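Local coordinates for uncharacterized protein Rv2277c (Mycobacterium tuberculosis, PDB 5VUG) that is of uncharacterised function but adopts a TIM-barrel glycerophosphodiester phosphodiesterase fold and so probably hydrolyses phosphoric diesters, at residues M12-R17 with A267-S272; D40-T45 with P118-F123; Q181-M186 with D236-Q241; A202-H207 with A227-E232. One frame throughout, in Å; residues are numbered along the deposited sequence.

Interaction 1. Residues M12-R17 with A267-S272; sequences MIVAHR and AVLVDS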
loop_
_atom_site.group_PDB
_atom_site.type_symbol
_atom_site.label_atom_id
_atom_site.label_comp_id
_atom_site.label_asym_id
_atom_site.label_seq_id
_atom_site.Cartn_x
_atom_site.Cartn_y
_atom_site.Cartn_z
HETATM N N MSE A 12 -14.418 0.941 -24.562
HETATM C CA MSE A 12 -14.515 -0.325 -25.283
HETATM C C MSE A 12 -14.979 -1.429 -24.347
HETATM O O MSE A 12 -14.480 -1.543 -23.220
HETATM C CB MSE A 12 -13.150 -0.734 -25.843
HETATM C CG MSE A 12 -12.677 0.083 -27.027
HETATM SE SE MSE A 12 -10.764 -0.195 -27.247
HETATM C CE MSE A 12 -10.756 -2.156 -27.343
ATOM N N ILE A 13 -15.899 -2.269 -24.814
ATOM C CA ILE A 13 -16.314 -3.448 -24.060
ATOM C C ILE A 13 -15.443 -4.621 -24.490
ATOM O O ILE A 13 -15.500 -5.050 -25.651
ATOM C CB ILE A 13 -17.799 -3.768 -24.285
ATOM C CG1 ILE A 13 -18.677 -2.555 -23.943
ATOM C CG2 ILE A 13 -18.195 -5.006 -23.473
ATOM C CD1 ILE A 13 -18.527 -2.058 -22.523
ATOM N N VAL A 14 -14.655 -5.159 -23.560
ATOM C CA VAL A 14 -13.727 -6.254 -23.859
ATOM C C VAL A 14 -14.206 -7.510 -23.137
ATOM O O VAL A 14 -14.381 -7.497 -21.915
ATOM C CB VAL A 14 -12.278 -5.898 -23.476
ATOM C CG1 VAL A 14 -11.332 -7.061 -23.781
ATOM C CG2 VAL A 14 -11.818 -4.636 -24.205
ATOM N N ALA A 15 -14.418 -8.595 -23.884
ATOM C CA ALA A 15 -14.960 -9.832 -23.309
ATOM C C ALA A 15 -13.861 -10.597 -22.575
ATOM O O ALA A 15 -12.936 -11.129 -23.203
ATOM C CB ALA A 15 -15.586 -10.702 -24.395
ATOM N N HIS A 16 -13.985 -10.694 -21.250
ATOM C CA HIS A 16 -12.963 -11.336 -20.428
ATOM C C HIS A 16 -13.013 -12.853 -20.590
ATOM O O HIS A 16 -14.010 -13.487 -20.226
ATOM C CB HIS A 16 -13.202 -10.972 -18.966
ATOM C CG HIS A 16 -12.143 -11.474 -18.040
ATOM N ND1 HIS A 16 -12.433 -11.990 -16.796
ATOM C CD2 HIS A 16 -10.796 -11.534 -18.168
ATOM C CE1 HIS A 16 -11.311 -12.357 -16.199
ATOM N NE2 HIS A 16 -10.301 -12.087 -17.008
ATOM N N ARG A 17 -11.920 -13.441 -21.086
ATOM C CA ARG A 17 -11.876 -14.872 -21.418
ATOM C C ARG A 17 -13.009 -15.239 -22.373
ATOM O O ARG A 17 -13.611 -16.311 -22.275
ATOM C CB ARG A 17 -11.890 -15.774 -20.179
ATOM C CG ARG A 17 -11.019 -15.312 -19.027
ATOM C CD ARG A 17 -11.233 -16.255 -17.852
ATOM N NE ARG A 17 -10.666 -15.733 -16.619
ATOM C CZ ARG A 17 -11.116 -16.042 -15.414
ATOM N NH1 ARG A 17 -10.543 -15.520 -14.345
ATOM N NH2 ARG A 17 -12.144 -16.878 -15.280
ATOM N N ALA A 267 -11.161 1.244 -22.037
ATOM C CA ALA A 267 -11.770 -0.073 -22.146
ATOM C C ALA A 267 -12.145 -0.580 -20.763
ATOM O O ALA A 267 -11.550 -0.184 -19.750
ATOM C CB ALA A 267 -10.788 -1.064 -22.795
ATOM N N VAL A 268 -13.143 -1.469 -20.736
ATOM C CA VAL A 268 -13.530 -2.209 -19.540
ATOM C C VAL A 268 -13.561 -3.698 -19.858
ATOM O O VAL A 268 -14.012 -4.108 -20.935
ATOM C CB VAL A 268 -14.891 -1.753 -18.971
ATOM C CG1 VAL A 268 -14.798 -0.333 -18.445
ATOM C CG2 VAL A 268 -16.010 -1.864 -20.023
ATOM N N LEU A 269 -13.076 -4.505 -18.917
ATOM C CA LEU A 269 -12.954 -5.950 -19.095
ATOM C C LEU A 269 -14.106 -6.617 -18.345
ATOM O O LEU A 269 -14.164 -6.552 -17.113
ATOM C CB LEU A 269 -11.600 -6.406 -18.554
ATOM C CG LEU A 269 -11.133 -7.838 -18.812
ATOM C CD1 LEU A 269 -11.190 -8.185 -20.298
ATOM C CD2 LEU A 269 -9.700 -8.013 -18.299
ATOM N N VAL A 270 -15.021 -7.257 -19.085
ATOM C CA VAL A 270 -16.308 -7.707 -18.551
ATOM C C VAL A 270 -16.481 -9.219 -18.700
ATOM O O VAL A 270 -16.164 -9.802 -19.744
ATOM C CB VAL A 270 -17.497 -6.945 -19.183
ATOM C CG1 VAL A 270 -17.315 -5.435 -19.018
ATOM C CG2 VAL A 270 -17.693 -7.321 -20.662
ATOM N N ASP A 271 -17.024 -9.853 -17.651
ATOM C CA ASP A 271 -17.320 -11.281 -17.711
ATOM C C ASP A 271 -18.588 -11.582 -18.493
ATOM O O ASP A 271 -18.755 -12.711 -18.967
ATOM C CB ASP A 271 -17.474 -11.874 -16.307
ATOM C CG ASP A 271 -16.153 -11.987 -15.560
ATOM O OD1 ASP A 271 -15.123 -11.509 -16.069
ATOM O OD2 ASP A 271 -16.145 -12.579 -14.458
ATOM N N SER A 272 -19.496 -10.617 -18.626
ATOM C CA SER A 272 -20.764 -10.849 -19.317
ATOM C C SER A 272 -20.986 -9.806 -20.399
ATOM O O SER A 272 -21.574 -8.746 -20.141
ATOM C CB SER A 272 -21.938 -10.849 -18.342
ATOM O OG SER A 272 -23.159 -11.040 -19.034
#
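Strands 12-16 and 267-270 run parallel at 28°, their axes approaching to 4.7 Å, and by joining the first and last strands they close the TIM barrel. Four backbone bonds alternate along the seam: Val268 N to Met12 O, Val14 N to Val268 O, Val270 N to Val14 O and His16 N to Val270 O. The first three lie nearly along the C=O axis, whereas His16 N approaches Val270 O from above the carbonyl plane. Val14 and Leu269 share one face with Ala267 and the CB of Met12 (selenomethionine), whose selenium end leads away; there Val14 CG1 meets Leu269 CD1 at 3.7 Å, beside Trp43 and Met247. The other face bears Ile13, Ala15, Val268 and Val270, partly covered by helix 273-277. On it Ile13 CD1 reaches Val268 CG2 (3.6 Å), while the Ile13 and Val270 side chains cross obliquely, CG2 to CG2 at 3.7 Å. His16 holds CG anti to the backbone N (chi1 -175°), laying its ring alongside the Asp271 carboxylate. His16 NE2 hydrogen-bonds a glycerol, probably from the crystallisation liquor, and ND1 donates to Asp271 OD1 at 2.8 Å, the acceptor lying close to the imidazole plane.

Interaction 2. Residues D40-T45 with P118-F123; sequences DGMWLT and PDMTLF. With CA (calcium ion), chain B.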
loop_
_atom_site.group_PDB
_atom_site.type_symbol
_atom_site.label_atom_id
_atom_site.label_comp_id
_atom_site.label_asym_id
_atom_site.label_seq_id
_atom_site.Cartn_x
_atom_site.Cartn_y
_atom_site.Cartn_z
ATOM N N ASP A 40 -16.149 -4.877 -28.332
ATOM C CA ASP A 40 -15.131 -4.144 -29.075
ATOM C C ASP A 40 -13.747 -4.767 -28.962
ATOM O O ASP A 40 -12.822 -4.325 -29.654
ATOM C CB ASP A 40 -15.048 -2.709 -28.540
ATOM C CG ASP A 40 -16.392 -2.015 -28.540
ATOM O OD1 ASP A 40 -16.909 -1.737 -29.643
ATOM O OD2 ASP A 40 -16.945 -1.782 -27.442
ATOM N N GLY A 41 -13.570 -5.744 -28.091
ATOM C CA GLY A 41 -12.284 -6.397 -27.949
ATOM C C GLY A 41 -12.500 -7.759 -27.338
ATOM O O GLY A 41 -13.538 -8.016 -26.715
HETATM N N MSE A 42 -11.507 -8.629 -27.523
HETATM C CA MSE A 42 -11.584 -10.029 -27.121
HETATM C C MSE A 42 -10.349 -10.374 -26.284
HETATM O O MSE A 42 -9.219 -10.315 -26.775
HETATM C CB MSE A 42 -11.658 -10.917 -28.375
HETATM C CG MSE A 42 -12.021 -12.376 -28.127
HETATM SE SE MSE A 42 -13.887 -12.582 -27.552
HETATM C CE MSE A 42 -14.806 -11.868 -29.113
ATOM N N TRP A 43 -10.556 -10.725 -25.021
ATOM C CA TRP A 43 -9.468 -11.069 -24.108
ATOM C C TRP A 43 -9.426 -12.590 -23.965
ATOM O O TRP A 43 -10.405 -13.198 -23.527
ATOM C CB TRP A 43 -9.719 -10.416 -22.741
ATOM C CG TRP A 43 -8.676 -10.715 -21.688
ATOM C CD1 TRP A 43 -8.456 -11.914 -21.043
ATOM C CD2 TRP A 43 -7.727 -9.791 -21.145
ATOM N NE1 TRP A 43 -7.423 -11.782 -20.141
ATOM C CE2 TRP A 43 -6.952 -10.494 -20.187
ATOM C CE3 TRP A 43 -7.448 -8.438 -21.378
ATOM C CZ2 TRP A 43 -5.918 -9.890 -19.469
ATOM C CZ3 TRP A 43 -6.418 -7.837 -20.664
ATOM C CH2 TRP A 43 -5.659 -8.567 -19.722
ATOM N N LEU A 44 -8.296 -13.200 -24.311
ATOM C CA LEU A 44 -8.187 -14.652 -24.376
ATOM C C LEU A 44 -6.951 -15.097 -23.607
ATOM O O LEU A 44 -5.911 -14.428 -23.660
ATOM C CB LEU A 44 -8.057 -15.097 -25.839
ATOM C CG LEU A 44 -9.169 -14.650 -26.799
ATOM C CD1 LEU A 44 -8.810 -14.970 -28.239
ATOM C CD2 LEU A 44 -10.521 -15.277 -26.401
ATOM N N THR A 45 -7.038 -16.234 -22.911
ATOM C CA THR A 45 -5.907 -16.734 -22.132
ATOM C C THR A 45 -5.224 -17.840 -22.926
ATOM O O THR A 45 -5.892 -18.776 -23.373
ATOM C CB THR A 45 -6.345 -17.303 -20.778
ATOM O OG1 THR A 45 -7.448 -16.556 -20.256
ATOM C CG2 THR A 45 -5.176 -17.246 -19.809
ATOM N N PRO A 118 -12.076 -8.950 -38.650
ATOM C CA PRO A 118 -10.744 -8.375 -38.900
ATOM C C PRO A 118 -10.476 -7.095 -38.138
ATOM O O PRO A 118 -9.304 -6.733 -37.956
ATOM C CB PRO A 118 -10.747 -8.129 -40.416
ATOM C CG PRO A 118 -12.211 -8.044 -40.778
ATOM C CD PRO A 118 -12.887 -9.021 -39.878
ATOM N N ASP A 119 -11.516 -6.403 -37.681
ATOM C CA ASP A 119 -11.350 -5.176 -36.921
ATOM C C ASP A 119 -11.120 -5.416 -35.435
ATOM O O ASP A 119 -10.846 -4.458 -34.710
ATOM C CB ASP A 119 -12.644 -4.380 -37.014
ATOM C CG ASP A 119 -13.820 -5.180 -36.522
ATOM O OD1 ASP A 119 -14.300 -6.052 -37.277
ATOM O OD2 ASP A 119 -14.222 -4.988 -35.357
HETATM N N MSE A 120 -11.264 -6.637 -34.941
HETATM C CA MSE A 120 -11.292 -6.773 -33.491
HETATM C C MSE A 120 -9.949 -6.942 -32.807
HETATM O O MSE A 120 -9.147 -7.825 -33.145
HETATM C CB MSE A 120 -12.257 -7.838 -33.011
HETATM C CG MSE A 120 -12.506 -7.723 -31.499
HETATM SE SE MSE A 120 -13.768 -8.954 -31.093
HETATM C CE MSE A 120 -15.263 -8.060 -31.912
ATOM N N THR A 121 -9.734 -6.077 -31.823
ATOM C CA THR A 121 -8.511 -6.118 -31.044
ATOM C C THR A 121 -8.553 -7.329 -30.128
ATOM O O THR A 121 -9.566 -7.585 -29.462
ATOM C CB THR A 121 -8.383 -4.836 -30.223
ATOM O OG1 THR A 121 -8.470 -3.699 -31.097
ATOM C CG2 THR A 121 -7.047 -4.811 -29.484
ATOM N N LEU A 122 -7.459 -8.083 -30.115
ATOM C CA LEU A 122 -7.301 -9.252 -29.257
ATOM C C LEU A 122 -6.303 -8.911 -28.160
ATOM O O LEU A 122 -5.218 -8.389 -28.439
ATOM C CB LEU A 122 -6.752 -10.426 -30.069
ATOM C CG LEU A 122 -7.492 -10.739 -31.373
ATOM C CD1 LEU A 122 -6.851 -11.915 -32.079
ATOM C CD2 LEU A 122 -8.973 -11.002 -31.088
ATOM N N PHE A 123 -6.664 -9.212 -26.925
ATOM C CA PHE A 123 -5.757 -9.114 -25.792
ATOM C C PHE A 123 -5.437 -10.538 -25.373
ATOM O O PHE A 123 -6.344 -11.297 -25.019
ATOM C CB PHE A 123 -6.407 -8.324 -24.654
ATOM C CG PHE A 123 -6.736 -6.912 -25.038
ATOM C CD1 PHE A 123 -5.789 -5.897 -24.890
ATOM C CD2 PHE A 123 -7.956 -6.607 -25.627
ATOM C CE1 PHE A 123 -6.081 -4.590 -25.265
ATOM C CE2 PHE A 123 -8.254 -5.306 -26.012
ATOM C CZ PHE A 123 -7.314 -4.294 -25.836
HETATM CA CA CA B . -10.412 -2.619 -33.378
HETATM O O HOH W 1 -11.430 -3.728 -31.539
HETATM O O HOH W 2 -12.763 -2.304 -34.058
#
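The calcium ion is held by Asp119 O at 2.3 Å and by two waters. One of these joins the segments: its oxygen lies 2.4 Å from Asp40 O, to which it donates, and it accepts from Thr121 N at 2.9 Å, while the other donates a weak bond to Asp119 OD2. Behind this shell the parallel strands 41-45 and 121-123 fix the backbone through Met42 N to Thr121 O, Phe123 N to Met42 O and Leu44 N to Phe123 O. The selenomethionines Met42 and Met120 cross obliquely, Met42 CE touching Met120 SE at 3.7 Å, and Leu122 CD2 packs on Met42 CB, while Met42 also touches helix 28-36. On the other face Trp43 CE3 presses against Phe123 CB at 3.4 Å, the side chains crossing at about a right angle, and Trp43 and His16 meet edge-to-face. The metal sits where strand 121-125 begins, at the end of the parallel TIM-barrel strands remote from the C-terminal ends where active sites of this fold lie.

Interaction 3. Residues Q181-M186 with D236-Q241; sequences QRLFNM and DCFRSQ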
loop_
_atom_site.group_PDB
_atom_site.type_symbol
_atom_site.label_atom_id
_atom_site.label_comp_id
_atom_site.label_asym_id
_atom_site.label_seq_id
_atom_site.Cartn_x
_atom_site.Cartn_y
_atom_site.Cartn_z
ATOM N N GLN A 181 3.140 0.363 -10.085
ATOM C CA GLN A 181 3.968 1.390 -9.460
ATOM C C GLN A 181 3.420 2.784 -9.744
ATOM O O GLN A 181 3.318 3.622 -8.840
ATOM C CB GLN A 181 5.395 1.276 -9.981
ATOM C CG GLN A 181 6.341 2.259 -9.328
ATOM C CD GLN A 181 6.658 1.865 -7.906
ATOM O OE1 GLN A 181 7.230 0.801 -7.658
ATOM N NE2 GLN A 181 6.271 2.706 -6.960
ATOM N N ARG A 182 3.058 3.051 -11.004
ATOM C CA ARG A 182 2.553 4.373 -11.351
ATOM C C ARG A 182 1.224 4.649 -10.656
ATOM O O ARG A 182 1.004 5.755 -10.145
ATOM C CB ARG A 182 2.421 4.517 -12.869
ATOM C CG ARG A 182 2.357 5.972 -13.306
ATOM C CD ARG A 182 2.196 6.165 -14.812
ATOM N NE ARG A 182 3.317 5.651 -15.602
ATOM C CZ ARG A 182 3.293 4.503 -16.273
ATOM N NH1 ARG A 182 2.209 3.735 -16.241
ATOM N NH2 ARG A 182 4.349 4.121 -16.970
ATOM N N LEU A 183 0.340 3.648 -10.601
ATOM C CA LEU A 183 -0.955 3.837 -9.952
ATOM C C LEU A 183 -0.794 4.090 -8.462
ATOM O O LEU A 183 -1.486 4.943 -7.895
ATOM C CB LEU A 183 -1.833 2.608 -10.163
ATOM C CG LEU A 183 -2.435 2.461 -11.557
ATOM C CD1 LEU A 183 -3.054 1.077 -11.663
ATOM C CD2 LEU A 183 -3.467 3.575 -11.832
ATOM N N PHE A 184 0.096 3.343 -7.804
ATOM C CA PHE A 184 0.273 3.540 -6.372
ATOM C C PHE A 184 1.022 4.829 -6.059
ATOM O O PHE A 184 0.726 5.481 -5.047
ATOM C CB PHE A 184 0.889 2.304 -5.710
ATOM C CG PHE A 184 -0.135 1.265 -5.337
ATOM C CD1 PHE A 184 -0.924 1.435 -4.203
ATOM C CD2 PHE A 184 -0.346 0.148 -6.133
ATOM C CE1 PHE A 184 -1.889 0.497 -3.856
ATOM C CE2 PHE A 184 -1.313 -0.800 -5.788
ATOM C CZ PHE A 184 -2.080 -0.620 -4.644
ATOM N N ASN A 185 1.976 5.233 -6.900
ATOM C CA ASN A 185 2.575 6.553 -6.703
ATOM C C ASN A 185 1.519 7.647 -6.813
ATOM O O ASN A 185 1.463 8.560 -5.980
ATOM C CB ASN A 185 3.713 6.795 -7.699
ATOM C CG ASN A 185 5.051 6.255 -7.211
ATOM O OD1 ASN A 185 5.307 6.186 -6.005
ATOM N ND2 ASN A 185 5.919 5.875 -8.152
HETATM N N MSE A 186 0.658 7.569 -7.824
HETATM C CA MSE A 186 -0.393 8.579 -7.920
HETATM C C MSE A 186 -1.311 8.590 -6.692
HETATM O O MSE A 186 -1.607 9.657 -6.139
HETATM C CB MSE A 186 -1.186 8.444 -9.227
HETATM C CG MSE A 186 -0.426 8.946 -10.435
HETATM SE SE MSE A 186 -0.197 10.887 -10.368
HETATM C CE MSE A 186 -2.082 11.386 -10.379
ATOM N N ASP A 236 -5.462 10.668 -16.275
ATOM C CA ASP A 236 -4.743 11.753 -16.933
ATOM C C ASP A 236 -3.234 11.552 -16.864
ATOM O O ASP A 236 -2.519 11.839 -17.833
ATOM C CB ASP A 236 -5.131 13.097 -16.323
ATOM C CG ASP A 236 -4.255 14.242 -16.828
ATOM O OD1 ASP A 236 -3.199 14.524 -16.211
ATOM O OD2 ASP A 236 -4.613 14.848 -17.861
ATOM N N CYS A 237 -2.725 11.089 -15.720
ATOM C CA CYS A 237 -1.300 10.779 -15.615
ATOM C C CYS A 237 -0.872 9.771 -16.682
ATOM O O CYS A 237 0.138 9.968 -17.371
ATOM C CB CYS A 237 -0.975 10.273 -14.205
ATOM S SG CYS A 237 0.552 9.306 -14.056
ATOM N N PHE A 238 -1.642 8.692 -16.850
ATOM C CA PHE A 238 -1.278 7.676 -17.837
ATOM C C PHE A 238 -1.362 8.215 -19.262
ATOM O O PHE A 238 -0.478 7.948 -20.086
ATOM C CB PHE A 238 -2.181 6.445 -17.697
ATOM C CG PHE A 238 -1.701 5.441 -16.678
ATOM C CD1 PHE A 238 -1.672 5.757 -15.327
ATOM C CD2 PHE A 238 -1.290 4.173 -17.073
ATOM C CE1 PHE A 238 -1.235 4.823 -14.392
ATOM C CE2 PHE A 238 -0.857 3.234 -16.149
ATOM C CZ PHE A 238 -0.823 3.559 -14.809
ATOM N N ARG A 239 -2.400 8.995 -19.566
ATOM C CA ARG A 239 -2.772 9.236 -20.954
ATOM C C ARG A 239 -2.308 10.564 -21.529
ATOM O O ARG A 239 -2.201 10.678 -22.758
ATOM C CB ARG A 239 -4.289 9.137 -21.116
ATOM C CG ARG A 239 -4.785 7.713 -21.038
ATOM C CD ARG A 239 -6.068 7.587 -21.799
ATOM N NE ARG A 239 -7.145 8.242 -21.078
ATOM C CZ ARG A 239 -8.172 8.840 -21.661
ATOM N NH1 ARG A 239 -9.114 9.407 -20.920
ATOM N NH2 ARG A 239 -8.242 8.881 -22.986
ATOM N N SER A 240 -2.046 11.568 -20.700
ATOM C CA SER A 240 -1.824 12.911 -21.221
ATOM C C SER A 240 -0.516 12.972 -21.999
ATOM O O SER A 240 0.555 12.675 -21.456
ATOM C CB SER A 240 -1.816 13.928 -20.085
ATOM O OG SER A 240 -1.628 15.227 -20.606
ATOM N N GLN A 241 -0.609 13.354 -23.274
ATOM C CA GLN A 241 0.542 13.543 -24.156
ATOM C C GLN A 241 1.359 12.270 -24.344
ATOM O O GLN A 241 2.537 12.334 -24.703
ATOM C CB GLN A 241 1.437 14.704 -23.698
ATOM C CG GLN A 241 0.697 16.020 -23.523
ATOM C CD GLN A 241 -0.085 16.415 -24.761
ATOM O OE1 GLN A 241 0.444 16.415 -25.873
ATOM N NE2 GLN A 241 -1.360 16.746 -24.575
#
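Arg182 NH1 is gripped twice, by a salt bridge to Glu174 and by the face of the Phe238 ring, where it lies 3.1 Å from Phe238 CE2. The rest of the guanidinium is held as well, NE by Pro194 O and NH2 by Gln195 O, which fixes its rotation. Its plane stands 85° from that of Phe238, so an edge of the guanidinium meets the ring face in a cation-pi contact, Arg182 CZ lying 4.6 Å from the ring centroid. With chi1 and chi2 both extended, Arg182 CD lies over the same ring, a CH-pi contact, and 3.6 Å from Cys237 SG; the bend at chi3 (-63°) turns the guanidinium back to the ring. Leu183 crosses the phenyl group at about a right angle. Selenomethionine Met186 closes the other end, CG against Cys237 SG at 3.8 Å. That sulfur continues into the disulfide with Cys192, which ties helix 232-239 to the segment following helix 176-189. Packing of two helices through such side chains, here joined to a disulfide, belongs to the outer helical layer of an alpha/beta barrel.

Interaction 4. Residues A202-H207 with A227-E232; sequences AGFELH and AELWDE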
loop_
_atom_site.group_PDB
_atom_site.type_symbol
_atom_site.label_atom_id
_atom_site.label_comp_id
_atom_site.label_asym_id
_atom_site.label_seq_id
_atom_site.Cartn_x
_atom_site.Cartn_y
_atom_site.Cartn_z
ATOM N N ALA A 202 -2.216 -0.292 -20.755
ATOM C CA ALA A 202 -2.035 -0.666 -19.360
ATOM C C ALA A 202 -3.400 -1.019 -18.796
ATOM O O ALA A 202 -4.418 -0.507 -19.264
ATOM C CB ALA A 202 -1.446 0.486 -18.541
ATOM N N GLY A 203 -3.423 -1.901 -17.794
ATOM C CA GLY A 203 -4.676 -2.295 -17.177
ATOM C C GLY A 203 -4.517 -2.611 -15.704
ATOM O O GLY A 203 -3.427 -2.938 -15.233
ATOM N N PHE A 204 -5.622 -2.481 -14.969
ATOM C CA PHE A 204 -5.632 -2.844 -13.558
ATOM C C PHE A 204 -7.079 -2.895 -13.102
ATOM O O PHE A 204 -7.928 -2.206 -13.668
ATOM C CB PHE A 204 -4.863 -1.834 -12.694
ATOM C CG PHE A 204 -4.213 -2.448 -11.489
ATOM C CD1 PHE A 204 -3.020 -3.143 -11.610
ATOM C CD2 PHE A 204 -4.786 -2.323 -10.235
ATOM C CE1 PHE A 204 -2.412 -3.709 -10.498
ATOM C CE2 PHE A 204 -4.183 -2.888 -9.114
ATOM C CZ PHE A 204 -2.993 -3.581 -9.251
ATOM N N GLU A 205 -7.335 -3.711 -12.074
ATOM C CA GLU A 205 -8.658 -3.817 -11.467
ATOM C C GLU A 205 -9.140 -2.470 -10.937
ATOM O O GLU A 205 -8.357 -1.649 -10.453
ATOM C CB GLU A 205 -8.614 -4.795 -10.285
ATOM C CG GLU A 205 -8.634 -6.273 -10.646
ATOM C CD GLU A 205 -7.313 -6.817 -11.172
ATOM O OE1 GLU A 205 -6.305 -6.087 -11.210
ATOM O OE2 GLU A 205 -7.295 -8.008 -11.555
ATOM N N LEU A 206 -10.461 -2.259 -11.012
ATOM C CA LEU A 206 -11.077 -1.089 -10.384
ATOM C C LEU A 206 -11.020 -1.165 -8.866
ATOM O O LEU A 206 -10.980 -0.123 -8.196
ATOM C CB LEU A 206 -12.540 -0.961 -10.815
ATOM C CG LEU A 206 -12.880 0.005 -11.947
ATOM C CD1 LEU A 206 -11.986 -0.233 -13.140
ATOM C CD2 LEU A 206 -14.360 -0.117 -12.322
ATOM N N HIS A 207 -11.050 -2.379 -8.308
ATOM C CA HIS A 207 -10.929 -2.620 -6.877
ATOM C C HIS A 207 -9.958 -3.770 -6.693
ATOM O O HIS A 207 -10.120 -4.821 -7.319
ATOM C CB HIS A 207 -12.265 -3.062 -6.288
ATOM C CG HIS A 207 -13.418 -2.224 -6.719
ATOM N ND1 HIS A 207 -13.833 -1.114 -6.018
ATOM C CD2 HIS A 207 -14.247 -2.333 -7.783
ATOM C CE1 HIS A 207 -14.870 -0.574 -6.632
ATOM N NE2 HIS A 207 -15.141 -1.294 -7.705
ATOM N N ALA A 227 -7.814 -1.218 -2.699
ATOM C CA ALA A 227 -7.354 -0.049 -3.438
ATOM C C ALA A 227 -8.237 0.194 -4.656
ATOM O O ALA A 227 -8.484 -0.723 -5.446
ATOM C CB ALA A 227 -5.911 -0.249 -3.891
ATOM N N GLU A 228 -8.705 1.434 -4.807
ATOM C CA GLU A 228 -9.436 1.887 -5.991
ATOM C C GLU A 228 -8.545 2.912 -6.695
ATOM O O GLU A 228 -8.547 4.099 -6.352
ATOM C CB GLU A 228 -10.783 2.464 -5.566
ATOM C CG GLU A 228 -11.632 1.446 -4.813
ATOM C CD GLU A 228 -12.963 2.013 -4.331
ATOM O OE1 GLU A 228 -13.403 3.063 -4.851
ATOM O OE2 GLU A 228 -13.572 1.398 -3.434
ATOM N N LEU A 229 -7.781 2.448 -7.688
ATOM C CA LEU A 229 -6.638 3.203 -8.190
ATOM C C LEU A 229 -6.929 4.054 -9.416
ATOM O O LEU A 229 -6.124 4.939 -9.734
ATOM C CB LEU A 229 -5.484 2.251 -8.512
ATOM C CG LEU A 229 -4.938 1.544 -7.269
ATOM C CD1 LEU A 229 -4.023 0.410 -7.699
ATOM C CD2 LEU A 229 -4.201 2.524 -6.352
ATOM N N TRP A 230 -8.035 3.807 -10.116
ATOM C CA TRP A 230 -8.380 4.574 -11.306
ATOM C C TRP A 230 -9.317 5.707 -10.916
ATOM O O TRP A 230 -10.419 5.462 -10.411
ATOM C CB TRP A 230 -9.060 3.688 -12.353
ATOM C CG TRP A 230 -8.177 2.658 -13.018
ATOM C CD1 TRP A 230 -8.328 1.298 -12.962
ATOM C CD2 TRP A 230 -7.037 2.900 -13.861
ATOM N NE1 TRP A 230 -7.351 0.681 -13.713
ATOM C CE2 TRP A 230 -6.547 1.641 -14.273
ATOM C CE3 TRP A 230 -6.384 4.058 -14.304
ATOM C CZ2 TRP A 230 -5.425 1.507 -15.100
ATOM C CZ3 TRP A 230 -5.270 3.925 -15.126
ATOM C CH2 TRP A 230 -4.803 2.657 -15.517
ATOM N N ASP A 231 -8.873 6.940 -11.151
ATOM C CA ASP A 231 -9.674 8.145 -10.989
ATOM C C ASP A 231 -9.266 9.118 -12.091
ATOM O O ASP A 231 -8.390 8.816 -12.908
ATOM C CB ASP A 231 -9.574 8.720 -9.564
ATOM C CG ASP A 231 -8.139 8.953 -9.104
ATOM O OD1 ASP A 231 -7.254 9.267 -9.926
ATOM O OD2 ASP A 231 -7.897 8.843 -7.884
ATOM N N GLU A 232 -9.908 10.289 -12.130
ATOM C CA GLU A 232 -9.585 11.244 -13.183
ATOM C C GLU A 232 -8.098 11.582 -13.184
ATOM O O GLU A 232 -7.468 11.637 -14.246
ATOM C CB GLU A 232 -10.431 12.511 -13.054
ATOM C CG GLU A 232 -10.412 13.356 -14.325
ATOM C CD GLU A 232 -11.177 14.663 -14.187
ATOM O OE1 GLU A 232 -10.716 15.688 -14.743
ATOM O OE2 GLU A 232 -12.237 14.663 -13.523
HETATM O O HOH W 3 -7.559 -0.382 -8.118
HETATM O O HOH W 4 -10.481 2.314 -9.491
#
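Trp230 fills the tight half of this contact, its indole driven edge-on against strand 202-205. Its NE1 donates to Phe204 O at 2.9 Å (152° at the hydrogen); the acceptor lies in the indole plane, yet the donor sits well above the carbonyl plane, with a C=O...N angle of 115°. Leu206 CD1 touches Trp230 CD1 at 4.0 Å, the side chains crossing at about a right angle. Leu229 CD1 packs obliquely on the Phe204 ring, 3.6 Å from CE2. Helix 232-239 and strand 245-249 cover the indole.

The side toward 205-207 and 227-229 is looser and bridged by water. One water donates to Glu205 O and to Ala227 O, each at 2.8 Å, and accepts from Leu229 N; a second donates to Leu206 O and accepts from Trp230 N at 2.9 Å. Direct meetings here are weak: Glu228 CA lies 3.4 Å from Leu206 O, a CA-H...O contact. His207 ND1 rests 3.6 Å from Glu228 CG, while His207 NE2 bonds to Asp256. The loop leading into helix 232-239 is thus joined to the barrel strand by one direct indole bond, apolar packing and two bridging waters, which satisfy backbone groups that do not pair directly.

From the N terminus, strand 12-16 opens interaction 1, which closes only at 267-272, so its long loop encloses the other three contacts. Interaction 2 closes first, at 118-123; 181-186 then opens interaction 3, and interaction 4 (202-207 with 227-232) lies wholly within its loop. None cross. Interactions 1 and 2 touch, because strand 12-16 also pairs with strand 41-48, with probable hydrogen bonds between Ile13 O and Asp40 N and between Ala15 N and Gly41 O. Interactions 3 and 4 meet through Leu183, Phe184, Phe204 and Leu229, joining outer helices to strand 201-205; both also touch the second subunit. The two clusters reach each other through strand 245-249, between 201-205 and 267-270.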